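Local atomic coordinates of transcriptional regulators (LACI-FAMILY TRANSCRIPTIONAL REGULATORY PROTEIN) (Corynebacterium glutamicum, PDB entry 3GYB), a protein that probably binds regulatory DNA as a LacI-family transcription factor whose periplasmic-binding-protein-like region holds a magnesium ion. Residues A[15-23]-A[210-218]; A[223-234]-A[259-269]. All coordinates share one frame; numbering follows the deposited sequence.

Contact 1 (A[15-23]-A[210-218]); sequences YSNPWFIDL and GYDNTPLAQ. With MG (magnesium ion), chain C.
Pro18 sets its ring against Thr214, Pro215 and Leu216 where the two lobes of a LacI-family, periplasmic-binding-protein-like fold face each other. The loop leading into helix 21-31 here meets the turn after strand 207-211. Pro18 CG reaches Leu216 CD1 at 3.7 Å, and the two side chains lie about at right angles. The same CG also comes to 3.9 Å from Thr214 CB. Pro18 CB touches Pro215 CD at 4.0 Å. Leu216 further packs on Leu216 of the second subunit.

Trp19 touches with its CB, 3.4 Å from Asp212 OD2. Its CG sits between the backbone N and the carbonyl carbon (chi1 81°), and the indole leads away from Asp212. Two waters join the Asn17 amide to Asp212 OD2: one donates to both Asn17 OD1 and Asp212 OD2, the other accepts from Asn17 ND2 and donates to OD2. Thr214 OG1 caps its short helix by accepting from Ala217 N.

Asp22 OD2 is linked by one water to Gln218 NE2, by another weakly to Asn213 ND2, and by a metal-bound water to Asn213 O. OD2 itself is 4.0 Å from the magnesium ion, so Asp22 reaches it through that water. Its OD1 hydrogen-bonds to Ser231 OG. The ion is bound by Asp212 O, three waters, Asp229 and Ser231. One of these waters donates to Trp19 O at 2.6 Å, while Asp212 O binds the ion directly at 2.2 Å.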
loop_
_atom_site.group_PDB
_atom_site.type_symbol
_atom_site.label_atom_id
_atom_site.label_comp_id
_atom_site.label_asym_id
_atom_site.label_seq_id
_atom_site.Cartn_x
_atom_site.Cartn_y
_atom_site.Cartn_z
ATOM N N TYR A 15 -0.004 7.230 0.621
ATOM C CA TYR A 15 0.747 5.980 0.531
ATOM C C TYR A 15 -0.123 4.771 0.883
ATOM O O TYR A 15 0.202 3.641 0.511
ATOM C CB TYR A 15 1.968 6.027 1.460
ATOM C CG TYR A 15 3.133 6.801 0.886
ATOM C CD1 TYR A 15 3.840 6.308 -0.212
ATOM C CD2 TYR A 15 3.515 8.030 1.418
ATOM C CE1 TYR A 15 4.897 7.021 -0.768
ATOM C CE2 TYR A 15 4.576 8.757 0.865
ATOM C CZ TYR A 15 5.258 8.242 -0.228
ATOM O OH TYR A 15 6.297 8.943 -0.792
ATOM N N SER A 16 -1.222 5.016 1.594
ATOM C CA SER A 16 -2.138 3.953 2.011
ATOM C C SER A 16 -2.986 3.386 0.872
ATOM O O SER A 16 -3.600 2.325 1.019
ATOM C CB SER A 16 -3.059 4.459 3.128
ATOM O OG SER A 16 -2.320 4.776 4.296
ATOM N N ASN A 17 -3.029 4.097 -0.252
ATOM C CA ASN A 17 -3.783 3.652 -1.426
ATOM C C ASN A 17 -2.740 3.303 -2.488
ATOM O O ASN A 17 -2.226 4.185 -3.172
ATOM C CB ASN A 17 -4.703 4.777 -1.920
ATOM C CG ASN A 17 -5.510 4.375 -3.143
ATOM O OD1 ASN A 17 -5.483 3.217 -3.562
ATOM N ND2 ASN A 17 -6.232 5.331 -3.719
ATOM N N PRO A 18 -2.421 2.006 -2.637
ATOM C CA PRO A 18 -1.434 1.484 -3.588
ATOM C C PRO A 18 -1.760 1.521 -5.077
ATOM O O PRO A 18 -1.128 0.816 -5.855
ATOM C CB PRO A 18 -1.214 0.058 -3.093
ATOM C CG PRO A 18 -2.583 -0.330 -2.651
ATOM C CD PRO A 18 -3.043 0.901 -1.882
ATOM N N TRP A 19 -2.722 2.344 -5.477
ATOM C CA TRP A 19 -3.087 2.428 -6.888
ATOM C C TRP A 19 -1.916 2.890 -7.768
ATOM O O TRP A 19 -1.808 2.507 -8.938
ATOM C CB TRP A 19 -4.249 3.412 -7.080
ATOM C CG TRP A 19 -3.806 4.855 -7.119
ATOM C CD1 TRP A 19 -3.497 5.654 -6.054
ATOM C CD2 TRP A 19 -3.537 5.632 -8.293
ATOM N NE1 TRP A 19 -3.048 6.880 -6.493
ATOM C CE2 TRP A 19 -3.063 6.892 -7.864
ATOM C CE3 TRP A 19 -3.651 5.383 -9.668
ATOM C CZ2 TRP A 19 -2.698 7.901 -8.761
ATOM C CZ3 TRP A 19 -3.289 6.388 -10.562
ATOM C CH2 TRP A 19 -2.818 7.631 -10.103
ATOM N N PHE A 20 -1.043 3.703 -7.187
ATOM C CA PHE A 20 0.092 4.302 -7.888
ATOM C C PHE A 20 1.360 3.461 -8.016
ATOM O O PHE A 20 2.251 3.800 -8.797
ATOM C CB PHE A 20 0.466 5.601 -7.180
ATOM C CG PHE A 20 1.050 5.377 -5.809
ATOM C CD1 PHE A 20 2.415 5.156 -5.649
ATOM C CD2 PHE A 20 0.225 5.305 -4.691
ATOM C CE1 PHE A 20 2.951 4.861 -4.395
ATOM C CE2 PHE A 20 0.753 5.009 -3.431
ATOM C CZ PHE A 20 2.116 4.786 -3.286
ATOM N N ILE A 21 1.452 2.378 -7.255
ATOM C CA ILE A 21 2.662 1.566 -7.270
ATOM C C ILE A 21 3.161 1.093 -8.632
ATOM O O ILE A 21 4.314 1.363 -8.983
ATOM C CB ILE A 21 2.531 0.371 -6.301
ATOM C CG1 ILE A 21 2.365 0.903 -4.868
ATOM C CG2 ILE A 21 3.775 -0.509 -6.379
ATOM C CD1 ILE A 21 2.281 -0.178 -3.799
ATOM N N ASP A 22 2.334 0.406 -9.414
ATOM C CA ASP A 22 2.828 -0.033 -10.714
ATOM C C ASP A 22 2.889 1.109 -11.730
ATOM O O ASP A 22 3.518 0.978 -12.780
ATOM C CB ASP A 22 2.034 -1.240 -11.258
ATOM C CG ASP A 22 0.557 -0.962 -11.449
ATOM O OD1 ASP A 22 0.176 0.205 -11.640
ATOM O OD2 ASP A 22 -0.224 -1.945 -11.431
ATOM N N LEU A 23 2.253 2.235 -11.414
ATOM C CA LEU A 23 2.311 3.397 -12.301
ATOM C C LEU A 23 3.713 3.991 -12.155
ATOM O O LEU A 23 4.357 4.351 -13.145
ATOM C CB LEU A 23 1.249 4.435 -11.911
ATOM C CG LEU A 23 1.126 5.692 -12.786
ATOM C CD1 LEU A 23 -0.259 6.289 -12.611
ATOM C CD2 LEU A 23 2.194 6.707 -12.432
ATOM N N GLY A 210 -14.103 -3.896 -7.481
ATOM C CA GLY A 210 -13.346 -2.682 -7.233
ATOM C C GLY A 210 -12.852 -2.012 -8.498
ATOM O O GLY A 210 -13.381 -2.251 -9.583
ATOM N N TYR A 211 -11.823 -1.182 -8.362
ATOM C CA TYR A 211 -11.262 -0.452 -9.494
ATOM C C TYR A 211 -9.831 -0.063 -9.140
ATOM O O TYR A 211 -9.593 0.495 -8.070
ATOM C CB TYR A 211 -12.103 0.813 -9.748
ATOM C CG TYR A 211 -12.036 1.392 -11.154
ATOM C CD1 TYR A 211 -13.198 1.553 -11.911
ATOM C CD2 TYR A 211 -10.829 1.813 -11.707
ATOM C CE1 TYR A 211 -13.160 2.125 -13.181
ATOM C CE2 TYR A 211 -10.781 2.387 -12.986
ATOM C CZ TYR A 211 -11.952 2.538 -13.710
ATOM O OH TYR A 211 -11.911 3.109 -14.968
ATOM N N ASP A 212 -8.897 -0.392 -10.034
ATOM C CA ASP A 212 -7.461 -0.100 -9.916
ATOM C C ASP A 212 -6.552 -1.311 -10.072
ATOM O O ASP A 212 -5.422 -1.168 -10.496
ATOM C CB ASP A 212 -7.084 0.552 -8.574
ATOM C CG ASP A 212 -7.546 1.992 -8.459
ATOM O OD1 ASP A 212 -7.968 2.577 -9.479
ATOM O OD2 ASP A 212 -7.476 2.534 -7.335
ATOM N N ASN A 213 -7.035 -2.502 -9.741
ATOM C CA ASN A 213 -6.190 -3.698 -9.788
ATOM C C ASN A 213 -4.892 -3.443 -9.023
ATOM O O ASN A 213 -3.778 -3.644 -9.536
ATOM C CB ASN A 213 -5.850 -4.133 -11.213
ATOM C CG ASN A 213 -5.151 -5.489 -11.231
ATOM O OD1 ASN A 213 -5.543 -6.392 -10.495
ATOM N ND2 ASN A 213 -4.118 -5.634 -12.058
ATOM N N THR A 214 -5.057 -2.986 -7.788
ATOM C CA THR A 214 -3.945 -2.712 -6.885
ATOM C C THR A 214 -3.273 -4.039 -6.550
ATOM O O THR A 214 -3.847 -5.107 -6.772
ATOM C CB THR A 214 -4.445 -2.145 -5.548
ATOM O OG1 THR A 214 -5.428 -3.039 -5.006
ATOM C CG2 THR A 214 -5.042 -0.764 -5.720
ATOM N N PRO A 215 -2.045 -3.991 -6.016
ATOM C CA PRO A 215 -1.350 -5.231 -5.658
ATOM C C PRO A 215 -2.185 -6.002 -4.625
ATOM O O PRO A 215 -2.196 -7.230 -4.612
ATOM C CB PRO A 215 -0.033 -4.726 -5.077
ATOM C CG PRO A 215 0.226 -3.493 -5.886
ATOM C CD PRO A 215 -1.140 -2.832 -5.911
ATOM N N LEU A 216 -2.892 -5.266 -3.771
ATOM C CA LEU A 216 -3.741 -5.872 -2.747
ATOM C C LEU A 216 -4.825 -6.739 -3.380
ATOM O O LEU A 216 -5.115 -7.844 -2.912
ATOM C CB LEU A 216 -4.408 -4.784 -1.893
ATOM C CG LEU A 216 -3.529 -3.900 -1.005
ATOM C CD1 LEU A 216 -4.361 -2.751 -0.447
ATOM C CD2 LEU A 216 -2.939 -4.728 0.125
ATOM N N ALA A 217 -5.430 -6.235 -4.449
ATOM C CA ALA A 217 -6.485 -6.971 -5.133
ATOM C C ALA A 217 -5.953 -8.264 -5.728
ATOM O O ALA A 217 -6.689 -9.236 -5.874
ATOM C CB ALA A 217 -7.095 -6.099 -6.242
ATOM N N GLN A 218 -4.665 -8.254 -6.056
ATOM C CA GLN A 218 -3.980 -9.394 -6.664
ATOM C C GLN A 218 -3.608 -10.514 -5.698
ATOM O O GLN A 218 -3.276 -11.622 -6.128
ATOM C CB GLN A 218 -2.710 -8.906 -7.361
ATOM C CG GLN A 218 -2.949 -7.904 -8.483
ATOM C CD GLN A 218 -1.667 -7.239 -8.938
ATOM O OE1 GLN A 218 -0.627 -7.887 -9.038
ATOM N NE2 GLN A 218 -1.735 -5.941 -9.226
HETATM MG MG MG C . -3.859 -0.172 -11.603
HETATM O O HOH W 1 -7.360 1.714 -4.631
HETATM O O HOH W 2 -7.509 4.879 -6.202
HETATM O O HOH W 3 -3.912 1.581 -10.252
HETATM O O HOH W 4 -2.464 -1.424 -10.387
HETATM O O HOH W 5 -1.921 -3.416 -13.242
HETATM O O HOH W 6 0.525 -4.444 -10.316
HETATM O O HOH W 7 -3.873 -1.765 -13.083
#

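Contact 2 (A[223-234]-A[259-269]); sequences NLTTIDDNSIGV and LQPSLIERGTC. With MG (magnesium ion), chain C.
Ile264 CG2 lies on one face of the Arg266 guanidinium, 3.6 Å above the plane and over its centre. At its edge, Leu224 O lies in the plane and accepts from Arg266 NH1 at 3.0 Å. Thr226 CG2 comes to the same NH1, also near the plane. Arg266 NH2 is held by Asn213 OD1, so bonds at NH1 and at NH2 limit its rotation. The arginine chain is extended from CG to NE and crosses the Asn223 side chain. The Asn223 amide and the guanidinium are turned 57° apart.

Thr225 and Thr268 lock the chain nearby. Thr268 OG1 accepts from Thr225 N at 2.9 Å and also hydrogen-bonds to Ile208 O. Thr225 OG1 accepts from Arg266 N, also at 2.9 Å, and weakly from Thr268 N. With OG1 anti to the carbonyl carbon (chi1 -69°), the Thr225 methyl CG2 faces Leu263 CD1 and Cys269 SG.

Farther along, Ile227 reaches Pro261 CB with CG2 and Leu263 CD1 with CD1. Asp228 CB and Ile264 CD1 meet at 3.7 Å. Asp228 OD1 accepts from Asn230 N, an Asx turn. Asn230 then caps helix 231-246 through a weak bond from Gly233 N to its OD1. Its ND2 donates to Gln260 O at 3.2 Å. Leu259 CD2 packs on Gly233 CA at 3.4 Å, and its CD1 on Val234 CG2.

The turn after strand 226-228 and the first turn of helix 231-246 supply the magnesium ligands Asp229 OD1 and Ser231 OG. Strands 226-228 and 262-264 form an antiparallel ladder, with Thr226-Ile264 and Asp228-Ser262 hydrogen-bonded pairs and Ile227-Leu263 a non-hydrogen-bonded pair. Strand 258-264 runs antiparallel to 226-228 and parallel to 97-100, joining the two parts of the sheet in the periplasmic-binding-protein-like fold of LacI-family regulators.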
loop_
_atom_site.group_PDB
_atom_site.type_symbol
_atom_site.label_atom_id
_atom_site.label_comp_id
_atom_site.label_asym_id
_atom_site.label_seq_id
_atom_site.Cartn_x
_atom_site.Cartn_y
_atom_site.Cartn_z
ATOM N N ASN A 223 -8.048 -11.452 -3.259
ATOM C CA ASN A 223 -8.554 -11.982 -4.528
ATOM C C ASN A 223 -9.762 -11.197 -5.041
ATOM O O ASN A 223 -10.815 -11.764 -5.323
ATOM C CB ASN A 223 -8.935 -13.448 -4.307
ATOM C CG ASN A 223 -9.052 -14.226 -5.598
ATOM O OD1 ASN A 223 -8.273 -14.030 -6.523
ATOM N ND2 ASN A 223 -10.024 -15.129 -5.658
ATOM N N LEU A 224 -9.565 -9.895 -5.199
ATOM C CA LEU A 224 -10.613 -8.959 -5.604
ATOM C C LEU A 224 -10.889 -8.770 -7.100
ATOM O O LEU A 224 -9.985 -8.443 -7.869
ATOM C CB LEU A 224 -10.268 -7.586 -5.009
ATOM C CG LEU A 224 -11.246 -6.589 -4.371
ATOM C CD1 LEU A 224 -10.657 -5.195 -4.578
ATOM C CD2 LEU A 224 -12.643 -6.667 -4.952
ATOM N N THR A 225 -12.147 -8.951 -7.500
ATOM C CA THR A 225 -12.540 -8.718 -8.888
ATOM C C THR A 225 -12.470 -7.197 -8.992
ATOM O O THR A 225 -12.986 -6.487 -8.131
ATOM C CB THR A 225 -13.965 -9.223 -9.142
ATOM O OG1 THR A 225 -13.962 -10.652 -9.074
ATOM C CG2 THR A 225 -14.476 -8.777 -10.510
ATOM N N THR A 226 -11.837 -6.697 -10.046
ATOM C CA THR A 226 -11.633 -5.262 -10.164
ATOM C C THR A 226 -11.459 -4.815 -11.611
ATOM O O THR A 226 -11.235 -5.627 -12.509
ATOM C CB THR A 226 -10.356 -4.888 -9.359
ATOM O OG1 THR A 226 -10.111 -3.481 -9.412
ATOM C CG2 THR A 226 -9.150 -5.629 -9.937
ATOM N N ILE A 227 -11.572 -3.512 -11.828
ATOM C CA ILE A 227 -11.384 -2.943 -13.156
ATOM C C ILE A 227 -9.931 -2.495 -13.258
ATOM O O ILE A 227 -9.461 -1.696 -12.448
ATOM C CB ILE A 227 -12.283 -1.708 -13.374
ATOM C CG1 ILE A 227 -13.760 -2.110 -13.298
ATOM C CG2 ILE A 227 -11.934 -1.042 -14.702
ATOM C CD1 ILE A 227 -14.173 -3.195 -14.277
ATOM N N ASP A 228 -9.212 -3.032 -14.235
ATOM C CA ASP A 228 -7.823 -2.650 -14.451
ATOM C C ASP A 228 -7.864 -1.224 -15.004
ATOM O O ASP A 228 -8.479 -0.981 -16.044
ATOM C CB ASP A 228 -7.187 -3.593 -15.477
ATOM C CG ASP A 228 -5.689 -3.413 -15.598
ATOM O OD1 ASP A 228 -5.179 -2.323 -15.271
ATOM O OD2 ASP A 228 -5.020 -4.371 -16.044
ATOM N N ASP A 229 -7.242 -0.280 -14.297
ATOM C CA ASP A 229 -7.220 1.115 -14.735
ATOM C C ASP A 229 -6.026 1.375 -15.656
ATOM O O ASP A 229 -5.692 2.527 -15.946
ATOM C CB ASP A 229 -7.155 2.059 -13.521
ATOM C CG ASP A 229 -5.863 1.910 -12.735
ATOM O OD1 ASP A 229 -5.272 0.823 -12.825
ATOM O OD2 ASP A 229 -5.443 2.860 -12.034
ATOM N N ASN A 230 -5.388 0.297 -16.102
ATOM C CA ASN A 230 -4.234 0.383 -16.988
ATOM C C ASN A 230 -3.199 1.358 -16.427
ATOM O O ASN A 230 -2.625 2.159 -17.166
ATOM C CB ASN A 230 -4.675 0.851 -18.380
ATOM C CG ASN A 230 -3.802 0.297 -19.483
ATOM O OD1 ASN A 230 -2.600 0.099 -19.301
ATOM N ND2 ASN A 230 -4.404 0.050 -20.644
ATOM N N SER A 231 -2.963 1.293 -15.120
ATOM C CA SER A 231 -2.000 2.192 -14.496
ATOM C C SER A 231 -0.588 1.979 -15.038
ATOM O O SER A 231 0.245 2.878 -14.973
ATOM C CB SER A 231 -2.032 2.028 -12.973
ATOM O OG SER A 231 -2.055 0.663 -12.616
ATOM N N ILE A 232 -0.310 0.792 -15.571
ATOM C CA ILE A 232 1.007 0.537 -16.136
ATOM C C ILE A 232 1.117 1.313 -17.446
ATOM O O ILE A 232 2.129 1.959 -17.717
ATOM C CB ILE A 232 1.224 -0.969 -16.393
ATOM C CG1 ILE A 232 1.318 -1.704 -15.052
ATOM C CG2 ILE A 232 2.488 -1.189 -17.208
ATOM C CD1 ILE A 232 1.283 -3.208 -15.173
ATOM N N GLY A 233 0.057 1.263 -18.246
ATOM C CA GLY A 233 0.051 1.981 -19.509
ATOM C C GLY A 233 0.083 3.480 -19.280
ATOM O O GLY A 233 0.695 4.224 -20.049
ATOM N N VAL A 234 -0.576 3.932 -18.217
ATOM C CA VAL A 234 -0.601 5.352 -17.895
ATOM C C VAL A 234 0.797 5.835 -17.524
ATOM O O VAL A 234 1.249 6.880 -17.992
ATOM C CB VAL A 234 -1.571 5.643 -16.728
ATOM C CG1 VAL A 234 -1.355 7.055 -16.208
ATOM C CG2 VAL A 234 -3.017 5.467 -17.195
ATOM N N LEU A 259 -6.131 5.646 -22.017
ATOM C CA LEU A 259 -5.967 4.205 -22.101
ATOM C C LEU A 259 -7.252 3.477 -21.747
ATOM O O LEU A 259 -8.050 3.957 -20.948
ATOM C CB LEU A 259 -4.823 3.747 -21.192
ATOM C CG LEU A 259 -3.450 4.140 -21.747
ATOM C CD1 LEU A 259 -2.939 5.378 -21.030
ATOM C CD2 LEU A 259 -2.482 2.983 -21.591
ATOM N N GLN A 260 -7.451 2.313 -22.354
ATOM C CA GLN A 260 -8.652 1.536 -22.103
ATOM C C GLN A 260 -8.566 0.653 -20.867
ATOM O O GLN A 260 -7.580 -0.055 -20.656
ATOM C CB GLN A 260 -8.981 0.664 -23.318
ATOM C CG GLN A 260 -9.322 1.459 -24.564
ATOM C CD GLN A 260 -10.459 2.427 -24.328
ATOM O OE1 GLN A 260 -10.333 3.625 -24.592
ATOM N NE2 GLN A 260 -11.580 1.915 -23.830
ATOM N N PRO A 261 -9.601 0.698 -20.020
ATOM C CA PRO A 261 -9.616 -0.127 -18.810
ATOM C C PRO A 261 -10.172 -1.495 -19.197
ATOM O O PRO A 261 -10.684 -1.674 -20.306
ATOM C CB PRO A 261 -10.548 0.643 -17.889
ATOM C CG PRO A 261 -11.573 1.171 -18.851
ATOM C CD PRO A 261 -10.713 1.669 -20.005
ATOM N N SER A 262 -10.074 -2.466 -18.295
ATOM C CA SER A 262 -10.578 -3.799 -18.583
ATOM C C SER A 262 -10.938 -4.533 -17.302
ATOM O O SER A 262 -10.412 -4.234 -16.234
ATOM C CB SER A 262 -9.538 -4.602 -19.370
ATOM O OG SER A 262 -8.292 -4.632 -18.692
ATOM N N LEU A 263 -11.852 -5.488 -17.422
ATOM C CA LEU A 263 -12.299 -6.272 -16.282
ATOM C C LEU A 263 -11.348 -7.416 -15.958
ATOM O O LEU A 263 -10.889 -8.127 -16.853
ATOM C CB LEU A 263 -13.690 -6.846 -16.568
ATOM C CG LEU A 263 -14.218 -7.906 -15.595
ATOM C CD1 LEU A 263 -14.518 -7.265 -14.247
ATOM C CD2 LEU A 263 -15.474 -8.537 -16.170
ATOM N N ILE A 264 -11.048 -7.582 -14.672
ATOM C CA ILE A 264 -10.201 -8.677 -14.224
ATOM C C ILE A 264 -11.073 -9.430 -13.237
ATOM O O ILE A 264 -11.367 -8.934 -12.148
ATOM C CB ILE A 264 -8.929 -8.195 -13.501
ATOM C CG1 ILE A 264 -8.036 -7.415 -14.470
ATOM C CG2 ILE A 264 -8.165 -9.395 -12.954
ATOM C CD1 ILE A 264 -6.749 -6.909 -13.841
ATOM N N GLU A 265 -11.509 -10.616 -13.635
ATOM C CA GLU A 265 -12.365 -11.418 -12.785
ATOM C C GLU A 265 -11.574 -12.271 -11.811
ATOM O O GLU A 265 -10.692 -13.045 -12.206
ATOM C CB GLU A 265 -13.267 -12.318 -13.630
ATOM C CG GLU A 265 -14.281 -11.567 -14.469
ATOM C CD GLU A 265 -15.256 -12.497 -15.159
ATOM O OE1 GLU A 265 -16.037 -13.177 -14.456
ATOM O OE2 GLU A 265 -15.239 -12.554 -16.407
ATOM N N ARG A 266 -11.884 -12.109 -10.531
ATOM C CA ARG A 266 -11.239 -12.895 -9.502
ATOM C C ARG A 266 -12.321 -13.600 -8.694
ATOM O O ARG A 266 -13.220 -14.203 -9.283
ATOM C CB ARG A 266 -10.328 -12.029 -8.626
ATOM C CG ARG A 266 -9.110 -11.512 -9.403
ATOM C CD ARG A 266 -7.932 -11.152 -8.506
ATOM N NE ARG A 266 -6.787 -10.717 -9.309
ATOM C CZ ARG A 266 -6.552 -9.457 -9.670
ATOM N NH1 ARG A 266 -7.372 -8.482 -9.289
ATOM N NH2 ARG A 266 -5.510 -9.174 -10.441
ATOM N N GLY A 267 -12.293 -13.505 -7.371
ATOM C CA GLY A 267 -13.294 -14.250 -6.621
ATOM C C GLY A 267 -14.378 -13.539 -5.843
ATOM O O GLY A 267 -15.097 -14.183 -5.081
ATOM N N THR A 268 -14.535 -12.237 -6.042
ATOM C CA THR A 268 -15.532 -11.507 -5.269
ATOM C C THR A 268 -16.890 -11.225 -5.913
ATOM O O THR A 268 -17.716 -10.527 -5.326
ATOM C CB THR A 268 -14.941 -10.188 -4.753
ATOM O OG1 THR A 268 -14.439 -9.430 -5.855
ATOM C CG2 THR A 268 -13.806 -10.461 -3.760
ATOM N N CYS A 269 -17.125 -11.764 -7.105
ATOM C CA CYS A 269 -18.412 -11.588 -7.778
ATOM C C CYS A 269 -18.956 -12.957 -8.161
ATOM O O CYS A 269 -18.191 -13.901 -8.366
ATOM C CB CYS A 269 -18.269 -10.732 -9.045
ATOM S SG CYS A 269 -18.119 -8.950 -8.751
HETATM MG MG MG C . -3.859 -0.172 -11.603
HETATM O O HOH W 8 -15.504 -12.557 -9.776
HETATM O O HOH W 9 -5.899 -6.522 -17.622
HETATM O O HOH W 7 -3.873 -1.765 -13.083
HETATM O O HOH W 3 -3.912 1.581 -10.252
HETATM O O HOH W 4 -2.464 -1.424 -10.387
#

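How the contacts relate
From the N terminus, strand 7-12 leads to residues 15-23. Contact 1 then closes a long loop of 186 residues, joining them to residues 210-218. Contact 2 opens just after, at residue 223, and closes a short loop of 24 residues when 259-269 returns beside 223-234. The two follow in series and neither encloses nor crosses the other. Strands 207-211 and 226-228 are neighbours in one sheet. Contact 1 links the start of helix 21-31 to the end of strand 207-211, and contact 2 ties strand 258-264 to strand 226-228. They meet at the shared magnesium ion and its three waters.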